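Local coordinates for putative N-acetylmuramoyl-L-alanine amidase,autolysin cwp6 (Peptoclostridium difficile, PDB 5J72), which probably cleaves the amide bond between N-acetylmuramic acid and L-alanine in peptidoglycan as a zinc-dependent autolysin held at the cell wall by CWB2 modules, at residues 578-581 and 587-590; 524-529 and 589-594. All coordinates share one frame; numbering follows the deposited sequence.

Contact 1: 578-581 and 587-590; sequences KTRT and DYLY
The guanidinium of Arg580 lies flat over one face of the Tyr588 ring, the two planes only 5° apart and CZ of Arg580 3.5 Å from the centroid of the Tyr588 ring. This is a cation-pi stack in its parallel form: NE of Arg580 sits above the ring, while NH2 reaches CE2 of Tyr588 at 3.4 Å. Both side chains leave the backbone with CG anti to N (chi1 -165° for Arg580, 172° for Tyr588), and they run side by side in the same direction. The extended arginine chain therefore lays CD over the CG-CD1 rim of the same face. Arginine offers both an aliphatic stem and a flat cation, and tyrosine gives an electron-rich face to receive it.

Beneath the stack the two loop segments meet in a single backbone bridge, Thr581 with Asp587. Tyr588 N donates to Arg580 O at 2.9 Å, and CA of Asp587 makes a weaker CH contact with the same oxygen. One water joins Arg580 O to Leu589 N; a second accepts from Arg580 N and lies 2.7 Å from Asp587 OD1, to which it can donate. That carboxylate oxygen also receives Val547 N, so the buried acid ties the loop to a neighbouring one. Thr581 belongs to a calcium site seen in a structure of this protein, with no calcium modelled here. The N-H bonds lie in the guanidinium plane, so the ring on its face probably stabilises the charge without competing for them.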
ATOM      1  N   LYS A 578      12.883  38.529   3.491  1.00 37.70           N
ATOM      2  CA  LYS A 578      14.113  39.158   3.959  1.00 35.85           C
ATOM      3  C   LYS A 578      15.356  38.749   3.212  1.00 38.05           C
ATOM      4  O   LYS A 578      15.381  37.694   2.563  1.00 36.44           O
ATOM      5  CB  LYS A 578      14.324  38.743   5.373  1.00 34.85           C
ATOM      6  CG  LYS A 578      13.272  39.141   6.334  1.00 41.23           C
ATOM      7  CD  LYS A 578      13.701  38.668   7.682  1.00 45.30           C
ATOM      8  CE  LYS A 578      13.050  39.434   8.795  1.00 53.06           C
ATOM      9  NZ  LYS A 578      11.609  39.146   8.875  1.00 65.32           N
ATOM     10  N   THR A 579      16.402  39.603   3.230  1.00 38.10           N
ATOM     11  CA  THR A 579      17.666  39.204   2.659  1.00 38.07           C
ATOM     12  C   THR A 579      18.654  39.329   3.829  1.00 41.94           C
ATOM     13  O   THR A 579      18.374  40.003   4.824  1.00 40.64           O
ATOM     14  CB  THR A 579      18.113  39.986   1.451  1.00 43.38           C
ATOM     15  OG1 THR A 579      18.321  41.354   1.817  1.00 44.19           O
ATOM     16  CG2 THR A 579      17.146  39.914   0.344  1.00 43.41           C
ATOM     17  N   ARG A 580      19.786  38.646   3.729  1.00 42.40           N
ATOM     18  CA  ARG A 580      20.786  38.680   4.779  1.00 41.55           C
ATOM     19  C   ARG A 580      22.122  38.401   4.107  1.00 40.11           C
ATOM     20  O   ARG A 580      22.239  37.502   3.273  1.00 36.37           O
ATOM     21  CB  ARG A 580      20.440  37.692   5.855  1.00 39.79           C
ATOM     22  CG  ARG A 580      21.242  37.946   7.102  1.00 42.97           C
ATOM     23  CD  ARG A 580      21.278  36.725   7.991  1.00 51.02           C
ATOM     24  NE  ARG A 580      22.451  36.780   8.864  1.00 56.87           N
ATOM     25  CZ  ARG A 580      22.520  36.171  10.038  1.00 55.17           C
ATOM     26  NH1 ARG A 580      21.490  35.465  10.488  1.00 55.38           N
ATOM     27  NH2 ARG A 580      23.625  36.256  10.772  1.00 58.81           N
ATOM     28  N   THR A 581      23.144  39.213   4.448  1.00 37.85           N
ATOM     29  CA  THR A 581      24.435  39.064   3.781  1.00 40.03           C
ATOM     30  C   THR A 581      25.604  38.883   4.736  1.00 40.77           C
ATOM     31  O   THR A 581      25.506  39.122   5.945  1.00 38.83           O
ATOM     32  CB  THR A 581      24.738  40.317   2.937  1.00 43.88           C
ATOM     33  OG1 THR A 581      24.668  41.442   3.834  1.00 42.88           O
ATOM     34  CG2 THR A 581      23.759  40.497   1.783  1.00 41.49           C
ATOM     35  N   ASP A 587      25.004  36.417  -0.091  1.00 29.73           N
ATOM     36  CA  ASP A 587      23.965  35.907   0.813  1.00 26.07           C
ATOM     37  C   ASP A 587      24.583  35.119   1.945  1.00 23.73           C
ATOM     38  O   ASP A 587      25.554  34.373   1.727  1.00 28.05           O
ATOM     39  CB  ASP A 587      23.013  34.951   0.040  1.00 24.45           C
ATOM     40  CG  ASP A 587      22.185  35.734  -0.973  1.00 24.54           C
ATOM     41  OD1 ASP A 587      21.408  36.565  -0.552  1.00 30.40           O
ATOM     42  OD2 ASP A 587      22.333  35.483  -2.182  1.00 31.15           O
ATOM     43  N   TYR A 588      24.053  35.301   3.090  1.00 26.24           N
ATOM     44  CA  TYR A 588      24.523  34.615   4.291  1.00 24.08           C
ATOM     45  C   TYR A 588      24.234  33.091   4.227  1.00 26.40           C
ATOM     46  O   TYR A 588      25.083  32.281   4.599  1.00 26.02           O
ATOM     47  CB  TYR A 588      23.767  35.220   5.421  1.00 25.28           C
ATOM     48  CG  TYR A 588      23.974  34.513   6.733  1.00 29.00           C
ATOM     49  CD1 TYR A 588      23.012  33.654   7.239  1.00 28.49           C
ATOM     50  CD2 TYR A 588      25.126  34.713   7.479  1.00 31.98           C
ATOM     51  CE1 TYR A 588      23.185  33.021   8.462  1.00 28.91           C
ATOM     52  CE2 TYR A 588      25.310  34.083   8.695  1.00 28.15           C
ATOM     53  CZ  TYR A 588      24.337  33.240   9.188  1.00 34.58           C
ATOM     54  OH  TYR A 588      24.508  32.641  10.410  1.00 38.56           O
ATOM     55  N   LEU A 589      23.015  32.723   3.794  1.00 27.62           N
ATOM     56  CA  LEU A 589      22.622  31.306   3.752  1.00 24.01           C
ATOM     57  C   LEU A 589      23.324  30.575   2.647  1.00 22.39           C
ATOM     58  O   LEU A 589      23.254  30.927   1.462  1.00 24.62           O
ATOM     59  CB  LEU A 589      21.067  31.220   3.556  1.00 24.86           C
ATOM     60  CG  LEU A 589      20.302  31.707   4.737  1.00 25.33           C
ATOM     61  CD1 LEU A 589      18.831  31.910   4.311  1.00 31.05           C
ATOM     62  CD2 LEU A 589      20.364  30.723   5.913  1.00 23.41           C
ATOM     63  N   TYR A 590      24.009  29.510   3.021  1.00 22.58           N
ATOM     64  CA  TYR A 590      24.729  28.669   2.063  1.00 22.46           C
ATOM     65  C   TYR A 590      23.848  28.234   0.901  1.00 23.84           C
ATOM     66  O   TYR A 590      24.271  28.298  -0.270  1.00 24.41           O
ATOM     67  CB  TYR A 590      25.256  27.403   2.816  1.00 23.53           C
ATOM     68  CG  TYR A 590      26.253  26.599   2.011  1.00 26.57           C
ATOM     69  CD1 TYR A 590      25.850  25.859   0.903  1.00 25.03           C
ATOM     70  CD2 TYR A 590      27.610  26.602   2.342  1.00 25.38           C
ATOM     71  CE1 TYR A 590      26.763  25.146   0.144  1.00 27.43           C
ATOM     72  CE2 TYR A 590      28.534  25.894   1.583  1.00 25.81           C
ATOM     73  CZ  TYR A 590      28.105  25.165   0.484  1.00 32.07           C
ATOM     74  OH  TYR A 590      28.994  24.465  -0.291  1.00 30.69           O
TER
HETATM   75  O   HOH W   1      20.888  34.688   3.122  1.00 29.47           O
HETATM   76  O   HOH W   2      19.727  36.629   1.581  1.00 32.36           O

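Contact 2: 524-529 and 589-594; sequences DLFTSI and LYVLRN
Leu589 O is gripped by two backbone donors, Leu592 N at 3.0 Å and Arg593 N at 2.9 Å, and these bonds wind the short helix 590-593 that turns Val591 toward Phe526 and Ser528 of strand 525-532. Strand and helix belong to the alpha/beta fold of the zinc-dependent Amidase_3 domain, in which this strand lies inside the mixed sheet, between strands 453-458 and 599-606. No hydrogen bond crosses the contact; it is a buried apolar meeting. Phe526 and Ser528, two residues apart, point to the same face of the strand, and the branched valine bridges them. Phe526 has CG anti to its N (chi1 171°), which carries the ring out to the helix; the Phe526 and Val591 side chains cross at about a right angle.

A small serine fits the neighbouring position: its CB meets the valine, while its OG is hydrogen-bonded to Asp457 OD2. The nearest atom of the Ser528 side chain is about 7 Å from the bound zinc, and His530 follows on the strand as a zinc ligand. Thr515 of helix 511-521 also touches Val591. The valine divides its contacts: CB lies 3.8 Å from Phe526 CE1, and CG2 is 4.1 Å from Ser528 CB.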
ATOM      1  N   ASP A 524      13.760  24.932 -11.622  1.00 31.33           N
ATOM      2  CA  ASP A 524      13.139  26.206 -11.826  1.00 32.15           C
ATOM      3  C   ASP A 524      13.197  26.927 -10.469  1.00 32.93           C
ATOM      4  O   ASP A 524      13.316  28.150 -10.409  1.00 27.94           O
ATOM      5  CB  ASP A 524      11.657  26.026 -12.280  1.00 35.13           C
ATOM      6  CG  ASP A 524      11.590  25.514 -13.720  1.00 42.06           C
ATOM      7  OD1 ASP A 524      11.196  24.347 -13.927  1.00 40.98           O
ATOM      8  OD2 ASP A 524      11.955  26.264 -14.616  1.00 44.43           O
ATOM      9  N   LEU A 525      13.090  26.170  -9.340  1.00 26.92           N
ATOM     10  CA  LEU A 525      13.139  26.816  -8.007  1.00 26.56           C
ATOM     11  C   LEU A 525      13.544  25.784  -6.963  1.00 26.52           C
ATOM     12  O   LEU A 525      13.103  24.639  -7.052  1.00 26.02           O
ATOM     13  CB  LEU A 525      11.767  27.370  -7.596  1.00 25.07           C
ATOM     14  CG  LEU A 525      11.733  28.037  -6.205  1.00 26.56           C
ATOM     15  CD1 LEU A 525      12.468  29.437  -6.306  1.00 28.61           C
ATOM     16  CD2 LEU A 525      10.317  28.318  -5.692  1.00 25.21           C
ATOM     17  N   PHE A 526      14.380  26.191  -6.016  1.00 25.98           N
ATOM     18  CA  PHE A 526      14.855  25.393  -4.896  1.00 21.62           C
ATOM     19  C   PHE A 526      14.247  26.015  -3.691  1.00 23.21           C
ATOM     20  O   PHE A 526      14.426  27.228  -3.465  1.00 24.26           O
ATOM     21  CB  PHE A 526      16.386  25.434  -4.841  1.00 20.63           C
ATOM     22  CG  PHE A 526      17.005  24.809  -3.598  1.00 23.86           C
ATOM     23  CD1 PHE A 526      17.006  25.480  -2.387  1.00 23.83           C
ATOM     24  CD2 PHE A 526      17.621  23.574  -3.660  1.00 26.12           C
ATOM     25  CE1 PHE A 526      17.619  24.906  -1.251  1.00 21.67           C
ATOM     26  CE2 PHE A 526      18.228  23.009  -2.546  1.00 25.19           C
ATOM     27  CZ  PHE A 526      18.219  23.687  -1.345  1.00 23.49           C
ATOM     28  N   THR A 527      13.515  25.229  -2.864  1.00 20.27           N
ATOM     29  CA  THR A 527      12.903  25.771  -1.679  1.00 17.78           C
ATOM     30  C   THR A 527      13.372  24.996  -0.437  1.00 23.40           C
ATOM     31  O   THR A 527      13.073  23.809  -0.328  1.00 20.42           O
ATOM     32  CB  THR A 527      11.391  25.675  -1.783  1.00 21.97           C
ATOM     33  OG1 THR A 527      10.974  26.380  -2.966  1.00 23.27           O
ATOM     34  CG2 THR A 527      10.675  26.336  -0.646  1.00 20.04           C
ATOM     35  N   SER A 528      14.075  25.673   0.481  1.00 21.27           N
ATOM     36  CA  SER A 528      14.497  25.061   1.725  1.00 22.18           C
ATOM     37  C   SER A 528      13.428  25.349   2.743  1.00 22.64           C
ATOM     38  O   SER A 528      12.912  26.473   2.798  1.00 23.80           O
ATOM     39  CB  SER A 528      15.880  25.609   2.114  1.00 23.94           C
ATOM     40  OG  SER A 528      16.349  25.038   3.325  1.00 28.50           O
ATOM     41  N   ILE A 529      13.039  24.364   3.571  1.00 18.11           N
ATOM     42  CA  ILE A 529      11.961  24.541   4.507  1.00 19.20           C
ATOM     43  C   ILE A 529      12.515  24.364   5.891  1.00 23.08           C
ATOM     44  O   ILE A 529      13.093  23.314   6.201  1.00 22.12           O
ATOM     45  CB  ILE A 529      10.818  23.491   4.210  1.00 21.13           C
ATOM     46  CG1 ILE A 529      10.164  23.850   2.837  1.00 20.95           C
ATOM     47  CG2 ILE A 529       9.708  23.540   5.286  1.00 19.97           C
ATOM     48  CD1 ILE A 529       9.140  22.812   2.362  1.00 22.25           C
ATOM     49  N   LEU A 589      23.015  32.723   3.794  1.00 27.62           N
ATOM     50  CA  LEU A 589      22.622  31.306   3.752  1.00 24.01           C
ATOM     51  C   LEU A 589      23.324  30.575   2.647  1.00 22.39           C
ATOM     52  O   LEU A 589      23.254  30.927   1.462  1.00 24.62           O
ATOM     53  CB  LEU A 589      21.067  31.220   3.556  1.00 24.86           C
ATOM     54  CG  LEU A 589      20.302  31.707   4.737  1.00 25.33           C
ATOM     55  CD1 LEU A 589      18.831  31.910   4.311  1.00 31.05           C
ATOM     56  CD2 LEU A 589      20.364  30.723   5.913  1.00 23.41           C
ATOM     57  N   TYR A 590      24.009  29.510   3.021  1.00 22.58           N
ATOM     58  CA  TYR A 590      24.729  28.669   2.063  1.00 22.46           C
ATOM     59  C   TYR A 590      23.848  28.234   0.901  1.00 23.84           C
ATOM     60  O   TYR A 590      24.271  28.298  -0.270  1.00 24.41           O
ATOM     61  CB  TYR A 590      25.256  27.403   2.816  1.00 23.53           C
ATOM     62  CG  TYR A 590      26.253  26.599   2.011  1.00 26.57           C
ATOM     63  CD1 TYR A 590      25.850  25.859   0.903  1.00 25.03           C
ATOM     64  CD2 TYR A 590      27.610  26.602   2.342  1.00 25.38           C
ATOM     65  CE1 TYR A 590      26.763  25.146   0.144  1.00 27.43           C
ATOM     66  CE2 TYR A 590      28.534  25.894   1.583  1.00 25.81           C
ATOM     67  CZ  TYR A 590      28.105  25.165   0.484  1.00 32.07           C
ATOM     68  OH  TYR A 590      28.994  24.465  -0.291  1.00 30.69           O
ATOM     69  N   VAL A 591      22.581  27.810   1.193  1.00 24.66           N
ATOM     70  CA  VAL A 591      21.799  27.258   0.019  1.00 21.98           C
ATOM     71  C   VAL A 591      21.346  28.347  -0.932  1.00 25.97           C
ATOM     72  O   VAL A 591      20.876  28.033  -2.037  1.00 26.83           O
ATOM     73  CB  VAL A 591      20.607  26.389   0.492  1.00 22.55           C
ATOM     74  CG1 VAL A 591      21.158  25.193   1.293  1.00 20.87           C
ATOM     75  CG2 VAL A 591      19.635  27.195   1.358  1.00 22.30           C
ATOM     76  N   LEU A 592      21.485  29.621  -0.510  1.00 25.96           N
ATOM     77  CA  LEU A 592      21.149  30.728  -1.413  1.00 27.74           C
ATOM     78  C   LEU A 592      22.436  31.159  -2.147  1.00 29.18           C
ATOM     79  O   LEU A 592      22.494  31.203  -3.363  1.00 31.02           O
ATOM     80  CB  LEU A 592      20.577  31.911  -0.588  1.00 27.67           C
ATOM     81  CG  LEU A 592      19.052  31.968  -0.537  1.00 32.19           C
ATOM     82  CD1 LEU A 592      18.484  30.673  -0.004  1.00 30.40           C
ATOM     83  CD2 LEU A 592      18.599  33.123   0.302  1.00 28.62           C
ATOM     84  N   ARG A 593      23.492  31.408  -1.381  1.00 31.22           N
ATOM     85  CA  ARG A 593      24.753  31.913  -1.944  1.00 29.66           C
ATOM     86  C   ARG A 593      25.374  30.982  -2.925  1.00 30.55           C
ATOM     87  O   ARG A 593      25.901  31.421  -3.942  1.00 31.83           O
ATOM     88  CB  ARG A 593      25.729  32.198  -0.774  1.00 28.81           C
ATOM     89  CG  ARG A 593      27.136  32.721  -1.250  1.00 31.43           C
ATOM     90  CD  ARG A 593      27.998  33.038   0.003  1.00 31.90           C
ATOM     91  NE  ARG A 593      28.485  31.802   0.623  1.00 29.58           N
ATOM     92  CZ  ARG A 593      28.011  31.245   1.735  1.00 26.68           C
ATOM     93  NH1 ARG A 593      27.024  31.828   2.414  1.00 24.86           N
ATOM     94  NH2 ARG A 593      28.492  30.077   2.154  1.00 22.53           N
ATOM     95  N   ASN A 594      25.311  29.684  -2.676  1.00 30.18           N
ATOM     96  CA  ASN A 594      25.985  28.750  -3.565  1.00 29.77           C
ATOM     97  C   ASN A 594      25.092  28.043  -4.561  1.00 31.56           C
ATOM     98  O   ASN A 594      25.516  27.103  -5.233  1.00 29.58           O
ATOM     99  CB  ASN A 594      26.699  27.687  -2.698  1.00 31.83           C
ATOM    100  CG  ASN A 594      27.891  28.293  -2.032  1.00 35.14           C
ATOM    101  OD1 ASN A 594      28.624  29.022  -2.703  1.00 37.10           O
ATOM    102  ND2 ASN A 594      28.116  28.122  -0.734  1.00 35.15           N
TER

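In the fold
Along the chain, strand 525-532 comes first and supplies one half of contact 2. The chain then passes through strand 541-544, helix 554-569 and edge strand 574-578 before reaching 578-581, where contact 1 closes a short loop with 587-590. Its second segment runs directly into helix 590-593, which packs on the interior strand 525-532 and completes contact 2. The short loop of contact 1 thus falls within the much longer one of contact 2, and the two share Leu589 and Tyr590. Arg593 NH1 reaches back to Asp587 O at 3.0 Å, linking the helix to the loop. Together the contacts connect the edge of the amidase sheet with its interior.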